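Local coordinates for intracellular protein transport protein USO1 (Saccharomyces cerevisiae S288c, PDB 6LSU) that is required for protein transport from the endoplasmic reticulum to the Golgi complex, where it acts as a membrane tether whose globular head is built of armadillo repeats, at residues 336-341 against 377-382; 312-317 against 363-368; 273-278 against 329-334. All coordinates share one frame; numbering follows the deposited sequence.

Contact 1: 336-341 against 377-382; sequences SVLMVV and SKIDVP
Ile379 divides its two branches between Leu338 and Met339, neighbours on helix 337-346 in the armadillo-repeat head. The joint illustrates how a repeat helix can be met by a non-helical segment: Ile379 stands just before strand 380-384, which forms a two-stranded antiparallel sheet with 399-403. The backbones stay well apart, the CA atoms of Met339 and Ile379 lying 8.0 Å from each other, and no hydrogen bond joins the segments, so the contact is made by apolar side-chain ends.

The longer branch of Ile379 reaches Leu338, whose own chain it crosses at a slant, and its CD1 methyl comes to 3.8 Å from Leu338 CD2. With its CG1 anti to the carbonyl carbon (chi1 -54°), the CG2 methyl is turned to the other neighbour. There the chains of Ile379 and Met339 run past each other in opposite senses, and Ile379 CG2 lies 3.7 Å from Met339 SD. The thioether gets there by bending: its CG is anti to the backbone N, and the following torsion (chi2 67°) swings the sulfur toward the isoleucine.

Val404 at the start of helix 404-414 touches Ile379 and shares a backbone hydrogen bond with it, while Met365 of helix 354-366 touches Leu338. The side chain of Asp380 starts away from the helix and packs on Leu401 and Pro403. Its backbone, by contrast, remains close to the methionine, with Asp380 O 4.0 Å from Met339 CE.

Contact 2: 312-317 against 363-368; sequences DIVSLT and ANMVRS
Ser315 and Asn364 bring their backbones closest, with CA atoms 6.3 Å apart, where helix 301-317 packs beside helix 354-366. Both belong to the armadillo-repeat head, and the joint links ARM 5 to the repeat that follows it. Segment 312-317 is helical at the contact, whereas 363-368 contains the last turn of its helix, which Arg367 is the first to leave. Here a polar pair and an apolar pair lie side by side.

On the polar flank the amide of Asn364 points at the serine hydroxyl. ND2 donates to Ser315 OG over 3.1 Å, moderately bent at 145°, and the oxygen lies close to the plane of the amide. The other end of that amide is used within its own segment: OD1 takes a weak bond from Arg367 NH2, at the edge of the guanidinium. With an alanine here, Ser315 OG would probably lose this donor, and the guanidinium of Arg367 its weak hold at OD1.

On the apolar flank one methyl of Val314 meets the end of Met365. CG1, placed anti to the backbone N (chi1 -178°), lies 4.0 Å from Met365 SD and 4.1 Å from its CE, the two chains lying askew. Helix 337-346 packs against this pair as well, Val337 on Val314, and Leu338 and Val341 on Met365. One turn on, Thr317 OG1 donates to Val314 O at 3.2 Å, in the plane of that carbonyl. Within segment 363-368, Ala363 O lies 3.6 Å above the guanidinium plane of Arg367, over its centre.

Contact 3: 273-278 against 329-334; sequences LFLETG and QNALLD
Leu275 is the residue through which segment 273-278 meets segment 329-334, and it does so with both of its methyls. Apolar contacts are all that passes between the two segments. The backbones are nearest at Leu275 and Ala331, with CA atoms 7.0 Å apart. CD1 of Leu275 comes to 4.1 Å from Ala331 CB, while its CD2 lies 4.2 Å from Leu332 CD2, where two branched ends meet methyl to methyl. Leu275 extends toward the other helix with CG anti to the carbonyl carbon (chi1 -60°), which brings one methyl to each partner. Leu332 starts off obliquely, yet its end bends back to the contact. Leu280 of helix 280-287 and Thr317 of helix 301-317 each touch both leucines.

Polar interactions, by contrast, leave the contact for other partners. No hydrogen bond joins the two segments. The side chain of Gln329 starts away from segment 273-278: its NE2 bonds to the carbonyls of Asn364 and Arg367, and its OE1 takes a bond from Asn369 ND2, so both ends of the amide are engaged. Charge adds little, for Glu276 and Lys327 form a long, weak ion pair. Within the segment, the helix of 329-334 closes with Leu333 N bonding to Gln329 O at 2.9 Å and Asp334 N to Asn330 O at 3.1 Å.

Apolar packing between helices of successive repeats, here ARM 5 and ARM 6, is what holds an armadillo solenoid together, and the meeting of Leu275 with Ala331 and Leu332 is an instance of it in the Uso1 head.

Overall arrangement
The three contacts sit in one stretch of the armadillo solenoid, with centres about 12 Å (contacts 2 and 3), 15 Å (1 and 2) and 17 Å (1 and 3) apart. Along the chain, contact 3 closes before contact 1 opens, whereas contact 2 interleaves with both. Contact 3 joins helix 268-276 to helix 325-333, contact 2 joins helix 301-317 to helix 354-366, and contact 1 joins helix 337-346 to the segment leading into strand 380-384, so the contacts touch one another through neighbouring helices. Contacts 2 and 3 tie ARM 5 to ARM 6 and contact 1 ties ARM 6 to ARM 7, linking three consecutive repeats within the head.

Contact 1: 336-341 against 377-382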
loop_
_atom_site.group_PDB
_atom_site.type_symbol
_atom_site.label_atom_id
_atom_site.label_comp_id
_atom_site.label_asym_id
_atom_site.label_seq_id
_atom_site.Cartn_x
_atom_site.Cartn_y
_atom_site.Cartn_z
ATOM N N SER A 336 -17.007 3.422 14.007
ATOM C CA SER A 336 -17.556 3.645 12.644
ATOM C C SER A 336 -16.495 3.407 11.548
ATOM O O SER A 336 -16.826 3.574 10.371
ATOM C CB SER A 336 -18.221 5.006 12.543
ATOM O OG SER A 336 -17.435 6.035 13.140
ATOM N N VAL A 337 -15.283 2.956 11.877
ATOM C CA VAL A 337 -14.133 3.070 10.928
ATOM C C VAL A 337 -14.397 2.202 9.695
ATOM O O VAL A 337 -14.275 2.739 8.587
ATOM C CB VAL A 337 -12.767 2.786 11.575
ATOM C CG1 VAL A 337 -11.648 3.028 10.577
ATOM C CG2 VAL A 337 -12.533 3.663 12.778
ATOM N N LEU A 338 -14.803 0.948 9.871
ATOM C CA LEU A 338 -15.079 -0.001 8.761
ATOM C C LEU A 338 -16.104 0.586 7.811
ATOM O O LEU A 338 -15.913 0.503 6.571
ATOM C CB LEU A 338 -15.629 -1.328 9.275
ATOM C CG LEU A 338 -15.860 -2.368 8.165
ATOM C CD1 LEU A 338 -14.571 -2.641 7.390
ATOM C CD2 LEU A 338 -16.426 -3.674 8.732
ATOM N N MET A 339 -17.184 1.082 8.355
ATOM C CA MET A 339 -18.290 1.634 7.564
ATOM C C MET A 339 -17.746 2.876 6.874
ATOM O O MET A 339 -18.095 3.152 5.744
ATOM C CB MET A 339 -19.481 1.993 8.463
ATOM C CG MET A 339 -20.692 2.367 7.663
ATOM S SD MET A 339 -21.276 0.888 6.795
ATOM C CE MET A 339 -21.780 1.666 5.251
ATOM N N VAL A 340 -16.957 3.666 7.564
ATOM C CA VAL A 340 -16.427 4.916 6.936
ATOM C C VAL A 340 -15.456 4.555 5.791
ATOM O O VAL A 340 -15.551 5.219 4.726
ATOM C CB VAL A 340 -15.787 5.848 7.970
ATOM C CG1 VAL A 340 -15.183 7.068 7.278
ATOM C CG2 VAL A 340 -16.836 6.293 8.975
ATOM N N VAL A 341 -14.538 3.599 5.978
ATOM C CA VAL A 341 -13.589 3.341 4.855
ATOM C C VAL A 341 -14.342 2.712 3.655
ATOM O O VAL A 341 -13.984 3.000 2.553
ATOM C CB VAL A 341 -12.277 2.633 5.271
ATOM C CG1 VAL A 341 -11.824 2.964 6.673
ATOM C CG2 VAL A 341 -12.280 1.179 5.012
ATOM N N SER A 377 -20.716 -9.174 6.118
ATOM C CA SER A 377 -21.787 -9.808 5.313
ATOM C C SER A 377 -23.131 -9.110 5.502
ATOM O O SER A 377 -23.983 -9.403 4.736
ATOM C CB SER A 377 -21.961 -11.227 5.651
ATOM O OG SER A 377 -22.434 -11.276 6.978
ATOM N N LYS A 378 -23.290 -8.214 6.482
ATOM C CA LYS A 378 -24.585 -7.533 6.795
ATOM C C LYS A 378 -24.551 -6.072 6.379
ATOM O O LYS A 378 -25.602 -5.370 6.443
ATOM C CB LYS A 378 -24.904 -7.651 8.278
ATOM C CG LYS A 378 -24.761 -9.063 8.834
ATOM C CD LYS A 378 -25.465 -9.250 10.134
ATOM C CE LYS A 378 -24.763 -8.595 11.298
ATOM N NZ LYS A 378 -25.176 -9.230 12.563
ATOM N N ILE A 379 -23.399 -5.618 5.888
ATOM C CA ILE A 379 -23.270 -4.202 5.462
ATOM C C ILE A 379 -23.915 -4.004 4.076
ATOM O O ILE A 379 -23.647 -4.782 3.112
ATOM C CB ILE A 379 -21.822 -3.774 5.503
ATOM C CG1 ILE A 379 -21.248 -4.045 6.886
ATOM C CG2 ILE A 379 -21.737 -2.334 5.054
ATOM C CD1 ILE A 379 -19.783 -3.726 7.019
ATOM N N ASP A 380 -24.738 -2.958 3.997
ATOM C CA ASP A 380 -25.487 -2.509 2.803
ATOM C C ASP A 380 -25.058 -1.068 2.500
ATOM O O ASP A 380 -24.745 -0.299 3.426
ATOM C CB ASP A 380 -26.993 -2.597 3.028
ATOM C CG ASP A 380 -27.539 -4.013 3.160
ATOM O OD1 ASP A 380 -27.080 -4.915 2.382
ATOM O OD2 ASP A 380 -28.433 -4.217 4.044
ATOM N N VAL A 381 -25.031 -0.673 1.239
ATOM C CA VAL A 381 -24.654 0.728 0.940
ATOM C C VAL A 381 -25.807 1.375 0.181
ATOM O O VAL A 381 -26.477 0.753 -0.631
ATOM C CB VAL A 381 -23.258 0.822 0.297
ATOM C CG1 VAL A 381 -22.908 -0.419 -0.478
ATOM C CG2 VAL A 381 -23.057 2.067 -0.543
ATOM N N PRO A 382 -26.176 2.599 0.581
ATOM C CA PRO A 382 -27.282 3.342 -0.025
ATOM C C PRO A 382 -26.936 3.644 -1.492
ATOM O O PRO A 382 -25.790 4.019 -1.761
ATOM C CB PRO A 382 -27.315 4.623 0.823
ATOM C CG PRO A 382 -25.853 4.774 1.242
ATOM C CD PRO A 382 -25.512 3.357 1.646
#

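Contact 2: 312-317 against 363-368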
loop_
_atom_site.group_PDB
_atom_site.type_symbol
_atom_site.label_atom_id
_atom_site.label_comp_id
_atom_site.label_asym_id
_atom_site.label_seq_id
_atom_site.Cartn_x
_atom_site.Cartn_y
_atom_site.Cartn_z
ATOM N N ASP A 312 -3.637 4.571 6.011
ATOM C CA ASP A 312 -2.416 3.754 6.302
ATOM C C ASP A 312 -2.348 3.571 7.825
ATOM O O ASP A 312 -2.046 2.472 8.279
ATOM C CB ASP A 312 -1.131 4.336 5.674
ATOM C CG ASP A 312 -1.046 4.159 4.160
ATOM O OD1 ASP A 312 -1.861 3.342 3.589
ATOM O OD2 ASP A 312 -0.189 4.826 3.543
ATOM N N ILE A 313 -2.708 4.589 8.600
ATOM C CA ILE A 313 -2.662 4.502 10.072
ATOM C C ILE A 313 -3.640 3.412 10.479
ATOM O O ILE A 313 -3.215 2.525 11.259
ATOM C CB ILE A 313 -2.977 5.845 10.710
ATOM C CG1 ILE A 313 -1.798 6.816 10.598
ATOM C CG2 ILE A 313 -3.441 5.632 12.119
ATOM C CD1 ILE A 313 -2.222 8.295 10.692
ATOM N N VAL A 314 -4.890 3.426 9.967
ATOM C CA VAL A 314 -5.792 2.271 10.253
ATOM C C VAL A 314 -5.083 0.948 9.937
ATOM O O VAL A 314 -5.087 0.065 10.828
ATOM C CB VAL A 314 -7.132 2.364 9.524
ATOM C CG1 VAL A 314 -8.018 1.210 9.897
ATOM C CG2 VAL A 314 -7.855 3.685 9.825
ATOM N N SER A 315 -4.422 0.837 8.773
ATOM C CA SER A 315 -3.795 -0.428 8.311
ATOM C C SER A 315 -2.711 -0.905 9.273
ATOM O O SER A 315 -2.752 -2.070 9.597
ATOM C CB SER A 315 -3.235 -0.350 6.929
ATOM O OG SER A 315 -4.202 -0.670 5.957
ATOM N N LEU A 316 -1.801 -0.029 9.695
ATOM C CA LEU A 316 -0.730 -0.307 10.700
ATOM C C LEU A 316 -1.225 -1.119 11.896
ATOM O O LEU A 316 -0.529 -2.084 12.264
ATOM C CB LEU A 316 -0.169 1.024 11.213
ATOM C CG LEU A 316 0.584 1.793 10.138
ATOM C CD1 LEU A 316 1.164 3.083 10.685
ATOM C CD2 LEU A 316 1.652 0.890 9.534
ATOM N N THR A 317 -2.360 -0.727 12.486
ATOM C CA THR A 317 -2.860 -1.316 13.750
ATOM C C THR A 317 -3.292 -2.755 13.505
ATOM O O THR A 317 -3.339 -3.489 14.495
ATOM C CB THR A 317 -3.994 -0.510 14.404
ATOM O OG1 THR A 317 -5.271 -0.830 13.845
ATOM C CG2 THR A 317 -3.723 0.966 14.333
ATOM N N ALA A 363 -9.646 -4.570 3.842
ATOM C CA ALA A 363 -9.261 -5.998 3.728
ATOM C C ALA A 363 -8.424 -6.348 4.975
ATOM O O ALA A 363 -8.569 -7.420 5.513
ATOM C CB ALA A 363 -8.559 -6.277 2.406
ATOM N N ASN A 364 -7.526 -5.485 5.371
ATOM C CA ASN A 364 -6.720 -5.686 6.602
ATOM C C ASN A 364 -7.616 -5.727 7.858
ATOM O O ASN A 364 -7.449 -6.590 8.699
ATOM C CB ASN A 364 -5.703 -4.580 6.731
ATOM C CG ASN A 364 -4.521 -4.800 5.825
ATOM O OD1 ASN A 364 -4.033 -5.930 5.675
ATOM N ND2 ASN A 364 -4.029 -3.677 5.314
ATOM N N MET A 365 -8.643 -4.903 7.889
ATOM C CA MET A 365 -9.623 -4.862 8.995
ATOM C C MET A 365 -10.400 -6.187 9.194
ATOM O O MET A 365 -10.782 -6.461 10.368
ATOM C CB MET A 365 -10.617 -3.726 8.747
ATOM C CG MET A 365 -9.901 -2.356 8.724
ATOM S SD MET A 365 -11.114 -1.115 9.075
ATOM C CE MET A 365 -11.074 -0.138 7.598
ATOM N N VAL A 366 -10.652 -6.990 8.150
ATOM C CA VAL A 366 -11.610 -8.144 8.256
ATOM C C VAL A 366 -10.912 -9.473 8.021
ATOM O O VAL A 366 -11.457 -10.507 8.377
ATOM C CB VAL A 366 -12.797 -8.003 7.311
ATOM C CG1 VAL A 366 -13.477 -6.675 7.463
ATOM C CG2 VAL A 366 -12.396 -8.212 5.881
ATOM N N ARG A 367 -9.712 -9.448 7.482
ATOM C CA ARG A 367 -9.020 -10.689 7.109
ATOM C C ARG A 367 -9.007 -11.663 8.281
ATOM O O ARG A 367 -8.378 -11.374 9.271
ATOM C CB ARG A 367 -7.589 -10.357 6.692
ATOM C CG ARG A 367 -6.832 -11.587 6.177
ATOM C CD ARG A 367 -5.845 -11.356 5.047
ATOM N NE ARG A 367 -5.347 -9.988 5.119
ATOM C CZ ARG A 367 -5.498 -9.066 4.189
ATOM N NH1 ARG A 367 -6.087 -9.364 3.064
ATOM N NH2 ARG A 367 -5.071 -7.837 4.385
ATOM N N SER A 368 -9.648 -12.805 8.159
ATOM C CA SER A 368 -9.460 -13.964 9.091
ATOM C C SER A 368 -10.084 -13.750 10.481
ATOM O O SER A 368 -9.536 -14.250 11.440
ATOM C CB SER A 368 -8.000 -14.244 9.238
ATOM O OG SER A 368 -7.716 -15.386 8.489
#

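Contact 3: 273-278 against 329-334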
loop_
_atom_site.group_PDB
_atom_site.type_symbol
_atom_site.label_atom_id
_atom_site.label_comp_id
_atom_site.label_asym_id
_atom_site.label_seq_id
_atom_site.Cartn_x
_atom_site.Cartn_y
_atom_site.Cartn_z
ATOM N N LEU A 273 -2.354 1.402 22.460
ATOM C CA LEU A 273 -2.533 2.695 23.177
ATOM C C LEU A 273 -3.431 3.586 22.333
ATOM O O LEU A 273 -4.426 4.061 22.856
ATOM C CB LEU A 273 -1.186 3.357 23.444
ATOM C CG LEU A 273 -1.224 4.633 24.283
ATOM C CD1 LEU A 273 -1.838 4.366 25.654
ATOM C CD2 LEU A 273 0.172 5.221 24.441
ATOM N N PHE A 274 -3.099 3.771 21.052
ATOM C CA PHE A 274 -3.807 4.732 20.164
ATOM C C PHE A 274 -5.313 4.388 20.190
ATOM O O PHE A 274 -6.168 5.301 20.390
ATOM C CB PHE A 274 -3.129 4.695 18.794
ATOM C CG PHE A 274 -3.755 5.602 17.775
ATOM C CD1 PHE A 274 -3.392 6.924 17.670
ATOM C CD2 PHE A 274 -4.710 5.126 16.913
ATOM C CE1 PHE A 274 -3.975 7.751 16.723
ATOM C CE2 PHE A 274 -5.259 5.945 15.942
ATOM C CZ PHE A 274 -4.875 7.250 15.823
ATOM N N LEU A 275 -5.659 3.096 20.047
ATOM C CA LEU A 275 -7.079 2.601 19.967
ATOM C C LEU A 275 -7.826 2.801 21.306
ATOM O O LEU A 275 -8.988 3.288 21.266
ATOM C CB LEU A 275 -7.123 1.136 19.510
ATOM C CG LEU A 275 -6.502 0.878 18.120
ATOM C CD1 LEU A 275 -6.465 -0.588 17.781
ATOM C CD2 LEU A 275 -7.227 1.634 17.014
ATOM N N GLU A 276 -7.191 2.520 22.437
ATOM C CA GLU A 276 -7.858 2.502 23.764
ATOM C C GLU A 276 -8.044 3.910 24.347
ATOM O O GLU A 276 -8.854 4.018 25.285
ATOM C CB GLU A 276 -7.071 1.643 24.757
ATOM C CG GLU A 276 -7.412 0.162 24.672
ATOM C CD GLU A 276 -6.566 -0.749 25.554
ATOM O OE1 GLU A 276 -5.799 -0.224 26.417
ATOM O OE2 GLU A 276 -6.689 -1.989 25.387
ATOM N N THR A 277 -7.365 4.939 23.813
ATOM C CA THR A 277 -7.295 6.314 24.384
ATOM C C THR A 277 -8.249 7.244 23.611
ATOM O O THR A 277 -8.098 8.492 23.698
ATOM C CB THR A 277 -5.842 6.799 24.465
ATOM O OG1 THR A 277 -5.459 7.719 23.436
ATOM C CG2 THR A 277 -4.857 5.656 24.402
ATOM N N GLY A 278 -9.216 6.685 22.884
ATOM C CA GLY A 278 -10.318 7.472 22.298
ATOM C C GLY A 278 -9.917 8.205 21.037
ATOM O O GLY A 278 -10.631 9.153 20.720
ATOM N N GLN A 329 -8.452 -5.396 15.224
ATOM C CA GLN A 329 -9.540 -5.604 14.248
ATOM C C GLN A 329 -10.865 -5.366 14.986
ATOM O O GLN A 329 -11.656 -4.472 14.555
ATOM C CB GLN A 329 -9.474 -6.975 13.590
ATOM C CG GLN A 329 -8.542 -7.065 12.383
ATOM C CD GLN A 329 -8.401 -8.503 11.937
ATOM O OE1 GLN A 329 -8.443 -9.422 12.768
ATOM N NE2 GLN A 329 -8.349 -8.692 10.619
ATOM N N ASN A 330 -11.063 -6.131 16.076
ATOM C CA ASN A 330 -12.244 -6.091 16.982
ATOM C C ASN A 330 -12.468 -4.668 17.495
ATOM O O ASN A 330 -13.584 -4.181 17.378
ATOM C CB ASN A 330 -12.071 -7.082 18.134
ATOM C CG ASN A 330 -12.179 -8.537 17.723
ATOM O OD1 ASN A 330 -12.684 -8.857 16.656
ATOM N ND2 ASN A 330 -11.758 -9.432 18.602
ATOM N N ALA A 331 -11.413 -4.006 17.973
ATOM C CA ALA A 331 -11.450 -2.582 18.368
ATOM C C ALA A 331 -11.990 -1.731 17.204
ATOM O O ALA A 331 -12.938 -0.941 17.418
ATOM C CB ALA A 331 -10.089 -2.125 18.839
ATOM N N LEU A 332 -11.429 -1.867 15.999
ATOM C CA LEU A 332 -11.850 -1.003 14.844
ATOM C C LEU A 332 -13.311 -1.276 14.464
ATOM O O LEU A 332 -13.968 -0.347 13.911
ATOM C CB LEU A 332 -10.921 -1.243 13.659
ATOM C CG LEU A 332 -9.524 -0.674 13.811
ATOM C CD1 LEU A 332 -8.568 -1.391 12.878
ATOM C CD2 LEU A 332 -9.516 0.816 13.579
ATOM N N LEU A 333 -13.792 -2.502 14.717
ATOM C CA LEU A 333 -15.161 -2.918 14.350
ATOM C C LEU A 333 -16.153 -2.276 15.319
ATOM O O LEU A 333 -17.268 -1.921 14.863
ATOM C CB LEU A 333 -15.262 -4.441 14.360
ATOM C CG LEU A 333 -15.189 -5.095 12.990
ATOM C CD1 LEU A 333 -15.561 -6.552 13.137
ATOM C CD2 LEU A 333 -16.122 -4.429 11.989
ATOM N N ASP A 334 -15.713 -2.046 16.559
ATOM C CA ASP A 334 -16.503 -1.406 17.639
ATOM C C ASP A 334 -16.503 0.121 17.480
ATOM O O ASP A 334 -16.780 0.811 18.484
ATOM C CB ASP A 334 -15.956 -1.773 19.024
ATOM C CG ASP A 334 -16.939 -1.490 20.151
ATOM O OD1 ASP A 334 -18.129 -1.198 19.831
ATOM O OD2 ASP A 334 -16.522 -1.586 21.327
#